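PDB 3UUW: putative oxidoreductase with NAD(P)-binding Rossmann-fold domain from Clostridium difficile, which acts as a dehydrogenase of the GFO/IDH/MocA family, probably using NAD(H) or NADP(H) bound to its Rossmann fold. Local coordinates for the interface of chains A and B. Sequence-based numbering; all coordinates share one arbitrary frame. Chains: chain A/B, Putative oxidoreductase with NAD(P)-binding Rossmann-fold domain.

Contact 1: the interface of chains A and B. Residues chain A 150, 220, 222, 224; chain B 235, 237, 247.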
loop_
_atom_site.group_PDB
_atom_site.type_symbol
_atom_site.label_atom_id
_atom_site.label_comp_id
_atom_site.label_asym_id
_atom_site.label_seq_id
_atom_site.Cartn_x
_atom_site.Cartn_y
_atom_site.Cartn_z
ATOM N N HIS A 150 9.733 -15.044 7.243
ATOM C CA HIS A 150 10.717 -15.282 6.204
ATOM C C HIS A 150 11.922 -14.398 6.381
ATOM O O HIS A 150 11.827 -13.302 6.936
ATOM C CB HIS A 150 10.118 -15.023 4.831
ATOM C CG HIS A 150 8.877 -15.813 4.550
ATOM N ND1 HIS A 150 8.764 -17.152 4.863
ATOM C CD2 HIS A 150 7.712 -15.467 3.950
ATOM C CE1 HIS A 150 7.580 -17.593 4.472
ATOM N NE2 HIS A 150 6.928 -16.591 3.903
ATOM N N SER A 220 14.451 -16.204 1.395
ATOM C CA SER A 220 13.390 -15.444 0.715
ATOM C C SER A 220 13.909 -14.115 0.128
ATOM O O SER A 220 15.150 -13.900 -0.038
ATOM C CB SER A 220 12.261 -15.188 1.728
ATOM O OG SER A 220 11.094 -14.651 1.112
ATOM N N THR A 222 12.925 -11.017 1.252
ATOM C CA THR A 222 12.856 -9.971 2.241
ATOM C C THR A 222 12.678 -10.591 3.611
ATOM O O THR A 222 12.363 -11.791 3.747
ATOM C CB THR A 222 11.664 -9.017 1.931
ATOM O OG1 THR A 222 11.862 -7.739 2.552
ATOM C CG2 THR A 222 10.339 -9.626 2.329
ATOM N N LEU A 224 10.266 -10.675 6.432
ATOM C CA LEU A 224 8.830 -10.449 6.626
ATOM C C LEU A 224 8.326 -11.295 7.795
ATOM O O LEU A 224 8.861 -12.358 8.073
ATOM C CB LEU A 224 8.094 -10.878 5.334
ATOM C CG LEU A 224 6.569 -10.965 5.250
ATOM C CD1 LEU A 224 5.909 -9.635 5.639
ATOM C CD2 LEU A 224 6.151 -11.390 3.833
ATOM N N ILE B 235 9.880 -13.318 -3.497
ATOM C CA ILE B 235 8.443 -13.541 -3.325
ATOM C C ILE B 235 7.769 -12.792 -4.465
ATOM O O ILE B 235 8.109 -11.641 -4.731
ATOM C CB ILE B 235 7.887 -12.988 -2.007
ATOM C CG1 ILE B 235 8.639 -13.567 -0.806
ATOM C CG2 ILE B 235 6.393 -13.280 -1.927
ATOM C CD1 ILE B 235 8.189 -12.932 0.551
ATOM N N ARG B 237 3.819 -11.884 -6.012
ATOM C CA ARG B 237 2.374 -11.948 -5.767
ATOM C C ARG B 237 1.627 -11.231 -6.861
ATOM O O ARG B 237 2.049 -10.170 -7.306
ATOM C CB ARG B 237 1.992 -11.259 -4.479
ATOM C CG ARG B 237 2.725 -11.663 -3.279
ATOM C CD ARG B 237 2.117 -10.975 -2.052
ATOM N NE ARG B 237 3.005 -11.234 -0.965
ATOM C CZ ARG B 237 3.996 -10.439 -0.610
ATOM N NH1 ARG B 237 4.151 -9.250 -1.203
ATOM N NH2 ARG B 237 4.785 -10.804 0.385
ATOM N N GLU B 247 9.089 -9.111 -4.075
ATOM C CA GLU B 247 9.976 -8.790 -2.969
ATOM C C GLU B 247 11.287 -9.506 -3.243
ATOM O O GLU B 247 11.321 -10.732 -3.349
ATOM C CB GLU B 247 9.373 -9.145 -1.623
ATOM C CG GLU B 247 7.966 -8.584 -1.463
ATOM C CD GLU B 247 7.550 -8.261 -0.045
ATOM O OE1 GLU B 247 8.340 -7.633 0.678
ATOM O OE2 GLU B 247 6.397 -8.595 0.332
HETATM O O HOH W 1 10.410 -6.117 1.013
#
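A:Thr222 meets B:Glu247 with its methyl group: the side chains cross obliquely, and CG2 of A:Thr222 sits 3.3 Å from the carboxylate oxygen OE1 of B:Glu247, with the carboxylate carbon CD somewhat farther off. The first torsion of A:Thr222 (chi1 -158°) sets OG1 opposite the backbone N and leaves CG2 between N and the carbonyl carbon, turned toward chain B. The hydroxyl still takes part, through a water. OG1 of A:Thr222 lies 2.7 Å from water 1, which in turn sits 2.6 Å from OE1 of B:Glu247, so this carboxylate oxygen is tied across the interface by solvent.

The other oxygen is spoken for within chain B. B:Arg237 presents its guanidinium end-on, and both terminal nitrogens bond to OE2 of B:Glu247, NH2 at 2.7 Å. OE2 lies in the guanidinium plane but is met on its anti side, with NH2 29° out of the carboxylate plane. This paired grip and salt bridge join strands 234-239 and 243-248, and probably fix the turn of the carboxylate that faces A:Thr222. Beneath the guanidinium, CG2 of B:Ile235 packs on one face toward its rim.

The apolar side of the patch is made by A:Leu224 and B:Ile235, whose side chains cross at about a right angle. The CD2 methyl of A:Leu224 approaches the arginine from the opposing direction, 3.8 Å from NH2 of B:Arg237. The extended branch of B:Ile235 (chi2 175°) passes A:Ser220 and points at that same methyl, its CD1 4.2 Å from CD2 of A:Leu224. The imidazole of A:His150 lies off to one side, its CD2 4.3 Å from CD1 of B:Ile235. Here the loop residues A:Ser220 and A:Thr222 and strand ends of chain A meet strands 234-239 and 243-248 of chain B, in what is probably a pairing through the C-terminal domains. Beside the isoleucine branch, OG of A:Ser220 rests 3.3 Å from CG1 of B:Ile235.

Contact 2: the interface of chains A and B. Residues chain A 143, 204, 206, 209-211; chain B 188-189, 191, 200, 202.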
loop_
_atom_site.group_PDB
_atom_site.type_symbol
_atom_site.label_atom_id
_atom_site.label_comp_id
_atom_site.label_asym_id
_atom_site.label_seq_id
_atom_site.Cartn_x
_atom_site.Cartn_y
_atom_site.Cartn_z
ATOM N N VAL A 143 -12.088 -18.994 10.604
ATOM C CA VAL A 143 -12.073 -20.124 9.707
ATOM C C VAL A 143 -10.646 -20.587 9.315
ATOM O O VAL A 143 -10.470 -21.733 8.886
ATOM C CB VAL A 143 -12.929 -19.862 8.436
ATOM C CG1 VAL A 143 -14.438 -19.626 8.810
ATOM C CG2 VAL A 143 -12.331 -18.683 7.619
ATOM N N LYS A 204 0.681 -27.576 8.650
ATOM C CA LYS A 204 -0.715 -27.289 8.834
ATOM C C LYS A 204 -1.076 -27.880 10.194
ATOM O O LYS A 204 -0.903 -29.112 10.430
ATOM C CB LYS A 204 -1.560 -27.888 7.727
ATOM C CG LYS A 204 -3.039 -27.569 7.879
ATOM C CD LYS A 204 -3.858 -28.187 6.750
ATOM C CE LYS A 204 -3.783 -27.375 5.482
ATOM N NZ LYS A 204 -4.561 -26.097 5.649
ATOM N N LYS A 206 -4.121 -28.560 12.596
ATOM C CA LYS A 206 -5.567 -28.707 12.557
ATOM C C LYS A 206 -6.248 -28.717 13.922
ATOM O O LYS A 206 -5.935 -29.556 14.768
ATOM C CB LYS A 206 -5.911 -30.004 11.821
ATOM C CG LYS A 206 -7.403 -30.211 11.581
ATOM C CD LYS A 206 -7.680 -31.501 10.847
ATOM C CE LYS A 206 -9.158 -31.610 10.473
ATOM N NZ LYS A 206 -9.595 -30.439 9.636
ATOM N N ASN A 209 -12.131 -26.320 15.076
ATOM C CA ASN A 209 -12.838 -25.195 14.453
ATOM C C ASN A 209 -12.136 -24.574 13.249
ATOM O O ASN A 209 -12.785 -23.971 12.383
ATOM C CB ASN A 209 -13.075 -24.117 15.518
ATOM C CG ASN A 209 -13.880 -24.632 16.704
ATOM O OD1 ASN A 209 -14.918 -25.275 16.533
ATOM N ND2 ASN A 209 -13.406 -24.344 17.914
ATOM N N PHE A 210 -10.817 -24.683 13.207
ATOM C CA PHE A 210 -10.044 -24.128 12.101
ATOM C C PHE A 210 -8.616 -24.661 12.140
ATOM O O PHE A 210 -8.194 -25.279 13.127
ATOM C CB PHE A 210 -10.043 -22.589 12.133
ATOM C CG PHE A 210 -9.514 -21.990 13.422
ATOM C CD1 PHE A 210 -8.159 -21.717 13.569
ATOM C CD2 PHE A 210 -10.373 -21.676 14.463
ATOM C CE1 PHE A 210 -7.662 -21.142 14.749
ATOM C CE2 PHE A 210 -9.880 -21.103 15.650
ATOM C CZ PHE A 210 -8.530 -20.843 15.781
ATOM N N SER A 211 -7.871 -24.399 11.074
ATOM C CA SER A 211 -6.483 -24.806 10.985
ATOM C C SER A 211 -5.568 -23.593 10.922
ATOM O O SER A 211 -5.988 -22.498 10.537
ATOM C CB SER A 211 -6.242 -25.632 9.721
ATOM O OG SER A 211 -7.012 -26.827 9.762
ATOM N N GLU B 188 -6.941 -30.777 4.190
ATOM C CA GLU B 188 -8.257 -30.263 3.781
ATOM C C GLU B 188 -9.096 -29.722 4.927
ATOM O O GLU B 188 -9.086 -30.271 6.026
ATOM C CB GLU B 188 -9.078 -31.359 3.088
ATOM C CG GLU B 188 -10.541 -30.970 2.838
ATOM C CD GLU B 188 -11.323 -32.045 2.092
ATOM O OE1 GLU B 188 -11.017 -32.298 0.901
ATOM O OE2 GLU B 188 -12.251 -32.623 2.703
ATOM N N ASP B 189 -9.807 -28.628 4.649
ATOM C CA ASP B 189 -10.810 -28.069 5.527
ATOM C C ASP B 189 -12.008 -27.784 4.639
ATOM O O ASP B 189 -11.868 -27.235 3.557
ATOM C CB ASP B 189 -10.335 -26.840 6.282
ATOM C CG ASP B 189 -9.569 -27.222 7.544
ATOM O OD1 ASP B 189 -8.583 -26.547 7.856
ATOM O OD2 ASP B 189 -9.949 -28.233 8.207
ATOM N N PHE B 191 -15.832 -26.330 5.416
ATOM C CA PHE B 191 -16.830 -25.877 6.365
ATOM C C PHE B 191 -18.099 -25.488 5.618
ATOM O O PHE B 191 -18.058 -24.687 4.667
ATOM C CB PHE B 191 -16.292 -24.681 7.149
ATOM C CG PHE B 191 -15.011 -24.955 7.893
ATOM C CD1 PHE B 191 -14.688 -26.241 8.333
ATOM C CD2 PHE B 191 -14.136 -23.918 8.190
ATOM C CE1 PHE B 191 -13.514 -26.481 9.019
ATOM C CE2 PHE B 191 -12.984 -24.147 8.899
ATOM C CZ PHE B 191 -12.663 -25.440 9.307
ATOM N N PHE B 200 -16.303 -22.230 3.662
ATOM C CA PHE B 200 -14.854 -22.191 3.506
ATOM C C PHE B 200 -14.304 -23.530 3.054
ATOM O O PHE B 200 -14.749 -24.592 3.511
ATOM C CB PHE B 200 -14.207 -21.818 4.849
ATOM C CG PHE B 200 -12.703 -21.768 4.799
ATOM C CD1 PHE B 200 -12.062 -20.645 4.322
ATOM C CD2 PHE B 200 -11.938 -22.808 5.291
ATOM C CE1 PHE B 200 -10.654 -20.601 4.243
ATOM C CE2 PHE B 200 -10.530 -22.747 5.218
ATOM C CZ PHE B 200 -9.920 -21.632 4.716
ATOM N N SER B 202 -10.307 -25.291 1.973
ATOM C CA SER B 202 -8.864 -25.166 1.769
ATOM C C SER B 202 -8.227 -26.524 1.626
ATOM O O SER B 202 -8.714 -27.499 2.162
ATOM C CB SER B 202 -8.197 -24.388 2.909
ATOM O OG SER B 202 -8.123 -25.141 4.107
HETATM O O HOH W 2 -8.851 -23.602 8.466
#
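OD1 of B:Asp189 is gripped by the hydroxyl OG of A:Ser211, which donates a short hydrogen bond of 2.5 Å, and by water 2. OD1 accepts the serine bond on its syn lone pair, the side of OD2. That second oxygen, OD2 of B:Asp189, forms a salt bridge with the ammonium NZ of A:Lys206 at 2.7 Å. One aspartate from strand 184-192 of chain B is thus held through both oxygens by chain A, which should limit rotation of its carboxylate.

The side chains of A:Lys206 and B:Asp189 run antiparallel, one alongside the other. The lysine runs extended until its last torsion, where a bend (chi4 57°) brings NZ to the carboxylate. A:Lys204, on the same strand 198-206, sends a second ammonium group toward this region, and its NZ stands 4.6 Å from OD1 of B:Asp189. It makes no contact there, but its positive charge could add to the electrostatic support of the aspartate.

Water 2 extends the polar network into the backbone of chain A. It is within bonding distance of the carbonyl O of A:Val143 and of the amide N of A:Ser211, linking strands 142-150 and 211-217 to the aspartate.

Two aromatic rings of chain B wall this polar core. B:Phe200 has its ring turned so that A:Val143 lies over one face, with CB displaced toward the rim. The side chains are oblique to each other, and CG2 of A:Val143 comes 3.8 Å from CD1 of B:Phe200. B:Phe191 instead brings the CE2/CZ end of its ring to the backbone of A:Asn209 and A:Phe210, and CE2 of B:Phe191 also lies 3.5 Å from the carbonyl O of A:Val143. The patch sets strands 184-192 and 198-206 of chain B against strands 142-150, 198-206 and 211-217 of chain A, in an interface that may be that of a biological dimer. At the same ring end, CZ of B:Phe191 is 3.4 Å from the carbonyl O of A:Asn209.

Contact 1 and contact 2 lie about 25 Å apart, measured between the centres of their C-alpha atoms, in separate parts of one two-fold symmetric interface. Strand 142-150 of chain A runs through both, giving its last residue to contact 1 and A:Val143, near its start, to contact 2. Each contact has a twin with the chains exchanged, so the pair of subunits is fastened at repeated, well-separated points. Such a spread should resist rocking of one subunit on the other. Four copies make up the deposited assembly, and this pairing may be one of its biological interfaces.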